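Local coordinates for anti-sigma-factor antagonist (stas) domain protein (Moorella thermoacetica, PDB 3ZXN), which is a STAS-domain protein of the RsbS type, probably a scaffold component of a bacterial stressosome thought to control secondary messenger signalling, at residues I50-V56 / G82-V87. The protein carries 1 engineered substitution. Sequence-based numbering, arbitrary orientation.
Sequences ISALEVV and GIKPAV
Val87, in the first turn of helix 85-93, sits at the apolar centre. Its chi1 is t, and its CG1 lies 3.2 Å from CG2 of Val56, also t, which is a tight contact. Ile50 (chi1 p, chi2 t) brings CD1 to 4.2 Å from Val87 CG1 and 4.0 Å from Ile83 CG1. Leu91 of the same helix meets both Ile50 and Val56. In the backbone register Ser51 faces Gly82 with CA atoms 4.2 Å apart, and Val56 faces Val87 at 6.3 Å. Strand 45-49, helix 58-74 and strand 78-81 form a beta-alpha-beta crossover. The two segments leave the ends of its neighbouring parallel strands, as in the STAS fold. One leads towards helix 58-74, the other into helix 85-93. Residues Ile50 to Leu53 form a type I beta turn, with Leu53 N donating to Ile50 O at 3.1 Å. Gly82 has phi/psi 74/47, and a CB here would clash with Ser51 CB. Gly82 O makes a CA-H...O contact with Ser51 CA at 3.2 Å. Ser51 OG is hydrogen-bonded to Asp49 OD1. Lys84 is the N-cap residue of helix 85-93. Its chi1 is p and chi2 to chi4 are all t, so the side chain is extended. It reaches across the gap so that NZ donates a hydrogen bond to Glu54 O at 2.9 Å. The same NZ forms a salt bridge with Glu54 OE2 at 3.0 Å, at the exposed edge. Glu54 N is hydrogen-bonded to Glu20 OE2.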
ATOM      1  N   ILE A  50      -6.178   0.402   3.041  1.00 20.59           N
ATOM      2  CA  ILE A  50      -7.305  -0.178   2.317  1.00 22.69           C
ATOM      3  C   ILE A  50      -8.570  -0.367   3.154  1.00 28.52           C
ATOM      4  O   ILE A  50      -9.444  -1.144   2.777  1.00 27.49           O
ATOM      5  CB  ILE A  50      -6.901  -1.533   1.672  1.00 24.86           C
ATOM      6  CG1 ILE A  50      -6.417  -2.524   2.747  1.00 23.68           C
ATOM      7  CG2 ILE A  50      -5.814  -1.292   0.655  1.00 27.55           C
ATOM      8  CD1 ILE A  50      -6.266  -3.994   2.249  1.00 26.40           C
ATOM      9  N   SER A  51      -8.681   0.362   4.268  1.00 27.68           N
ATOM     10  CA  SER A  51      -9.812   0.189   5.187  1.00 28.23           C
ATOM     11  C   SER A  51     -11.172   0.435   4.529  1.00 31.34           C
ATOM     12  O   SER A  51     -12.189  -0.127   4.947  1.00 28.77           O
ATOM     13  CB  SER A  51      -9.656   1.077   6.428  1.00 22.71           C
ATOM     14  OG  SER A  51      -9.624   2.442   6.080  1.00 26.75           O
ATOM     15  N   ALA A  52     -11.184   1.271   3.497  1.00 29.13           N
ATOM     16  CA  ALA A  52     -12.421   1.610   2.787  1.00 34.68           C
ATOM     17  C   ALA A  52     -13.065   0.440   2.016  1.00 39.52           C
ATOM     18  O   ALA A  52     -14.280   0.447   1.776  1.00 34.48           O
ATOM     19  CB  ALA A  52     -12.184   2.794   1.864  1.00 34.89           C
ATOM     20  N   LEU A  53     -12.258  -0.552   1.634  1.00 32.85           N
ATOM     21  CA  LEU A  53     -12.735  -1.679   0.821  1.00 36.92           C
ATOM     22  C   LEU A  53     -13.502  -2.733   1.622  1.00 39.53           C
ATOM     23  O   LEU A  53     -12.939  -3.412   2.479  1.00 39.31           O
ATOM     24  CB  LEU A  53     -11.565  -2.348   0.081  1.00 32.80           C
ATOM     25  CG  LEU A  53     -10.662  -1.399  -0.721  1.00 33.65           C
ATOM     26  CD1 LEU A  53      -9.584  -2.179  -1.435  1.00 37.73           C
ATOM     27  CD2 LEU A  53     -11.461  -0.576  -1.714  1.00 37.96           C
ATOM     28  N   GLU A  54     -14.788  -2.879   1.323  1.00 42.15           N
ATOM     29  CA  GLU A  54     -15.631  -3.847   2.017  1.00 48.79           C
ATOM     30  C   GLU A  54     -15.137  -5.262   1.734  1.00 44.33           C
ATOM     31  O   GLU A  54     -15.012  -6.082   2.638  1.00 44.63           O
ATOM     32  CB  GLU A  54     -17.087  -3.687   1.576  1.00 51.22           C
ATOM     33  CG  GLU A  54     -18.078  -4.460   2.417  1.00 63.98           C
ATOM     34  CD  GLU A  54     -17.919  -4.184   3.901  1.00 62.25           C
ATOM     35  OE1 GLU A  54     -17.588  -3.032   4.268  1.00 64.20           O
ATOM     36  OE2 GLU A  54     -18.117  -5.126   4.698  1.00 64.01           O
ATOM     37  N   VAL A  55     -14.860  -5.531   0.463  1.00 43.19           N
ATOM     38  CA  VAL A  55     -14.252  -6.780   0.038  1.00 45.43           C
ATOM     39  C   VAL A  55     -13.043  -6.448  -0.825  1.00 43.19           C
ATOM     40  O   VAL A  55     -12.999  -5.397  -1.467  1.00 45.43           O
ATOM     41  CB  VAL A  55     -15.246  -7.664  -0.770  1.00 48.18           C
ATOM     42  CG1 VAL A  55     -15.678  -6.969  -2.054  1.00 44.56           C
ATOM     43  CG2 VAL A  55     -14.631  -9.010  -1.083  1.00 54.81           C
ATOM     44  N   VAL A  56     -12.049  -7.326  -0.841  1.00 43.17           N
ATOM     45  CA  VAL A  56     -10.912  -7.092  -1.720  1.00 49.78           C
ATOM     46  C   VAL A  56     -10.922  -8.075  -2.880  1.00 45.71           C
ATOM     47  O   VAL A  56     -11.094  -9.278  -2.698  1.00 53.30           O
ATOM     48  CB  VAL A  56      -9.561  -7.078  -0.974  1.00 42.96           C
ATOM     49  CG1 VAL A  56      -8.447  -6.703  -1.919  1.00 46.84           C
ATOM     50  CG2 VAL A  56      -9.608  -6.076   0.162  1.00 40.32           C
ATOM     51  N   GLY A  82      -5.062  -0.928   7.579  1.00 27.03           N
ATOM     52  CA  GLY A  82      -6.520  -0.973   7.556  1.00 22.04           C
ATOM     53  C   GLY A  82      -7.080  -2.288   7.027  1.00 29.12           C
ATOM     54  O   GLY A  82      -7.970  -2.287   6.185  1.00 28.90           O
ATOM     55  N   ILE A  83      -6.550  -3.405   7.522  1.00 28.94           N
ATOM     56  CA  ILE A  83      -6.903  -4.741   7.042  1.00 29.34           C
ATOM     57  C   ILE A  83      -7.740  -5.518   8.068  1.00 32.29           C
ATOM     58  O   ILE A  83      -7.209  -6.058   9.046  1.00 29.94           O
ATOM     59  CB  ILE A  83      -5.649  -5.582   6.771  1.00 27.24           C
ATOM     60  CG1 ILE A  83      -4.687  -4.833   5.841  1.00 27.13           C
ATOM     61  CG2 ILE A  83      -6.040  -6.950   6.201  1.00 32.37           C
ATOM     62  CD1 ILE A  83      -3.311  -5.460   5.772  1.00 30.52           C
ATOM     63  N   LYS A  84      -9.040  -5.592   7.831  1.00 35.30           N
ATOM     64  CA  LYS A  84      -9.918  -6.326   8.733  1.00 39.91           C
ATOM     65  C   LYS A  84      -9.698  -7.819   8.545  1.00 32.80           C
ATOM     66  O   LYS A  84      -9.247  -8.252   7.479  1.00 33.95           O
ATOM     67  CB  LYS A  84     -11.383  -5.952   8.492  1.00 37.79           C
ATOM     68  CG  LYS A  84     -11.894  -6.275   7.089  1.00 43.76           C
ATOM     69  CD  LYS A  84     -13.309  -5.737   6.924  1.00 47.51           C
ATOM     70  CE  LYS A  84     -13.900  -6.113   5.581  1.00 51.25           C
ATOM     71  NZ  LYS A  84     -15.299  -5.617   5.448  1.00 55.78           N
ATOM     72  N   PRO A  85     -10.010  -8.614   9.584  1.00 32.95           N
ATOM     73  CA  PRO A  85      -9.838 -10.070   9.554  1.00 38.56           C
ATOM     74  C   PRO A  85     -10.322 -10.734   8.258  1.00 34.78           C
ATOM     75  O   PRO A  85      -9.592 -11.532   7.679  1.00 39.57           O
ATOM     76  CB  PRO A  85     -10.677 -10.538  10.748  1.00 38.02           C
ATOM     77  CG  PRO A  85     -10.527  -9.410  11.741  1.00 38.68           C
ATOM     78  CD  PRO A  85     -10.476  -8.140  10.907  1.00 39.18           C
ATOM     79  N   ALA A  86     -11.526 -10.416   7.801  1.00 37.56           N
ATOM     80  CA  ALA A  86     -12.064 -11.099   6.624  1.00 37.05           C
ATOM     81  C   ALA A  86     -11.204 -10.817   5.391  1.00 35.79           C
ATOM     82  O   ALA A  86     -11.002 -11.684   4.538  1.00 35.02           O
ATOM     83  CB  ALA A  86     -13.506 -10.683   6.382  1.00 42.17           C
ATOM     84  N   VAL A  87     -10.694  -9.597   5.305  1.00 37.35           N
ATOM     85  CA  VAL A  87      -9.866  -9.199   4.171  1.00 37.01           C
ATOM     86  C   VAL A  87      -8.465  -9.800   4.268  1.00 33.21           C
ATOM     87  O   VAL A  87      -7.854 -10.111   3.252  1.00 33.54           O
ATOM     88  CB  VAL A  87      -9.790  -7.672   4.061  1.00 38.00           C
ATOM     89  CG1 VAL A  87      -8.740  -7.254   3.045  1.00 30.09           C
ATOM     90  CG2 VAL A  87     -11.155  -7.116   3.697  1.00 33.50           C
TER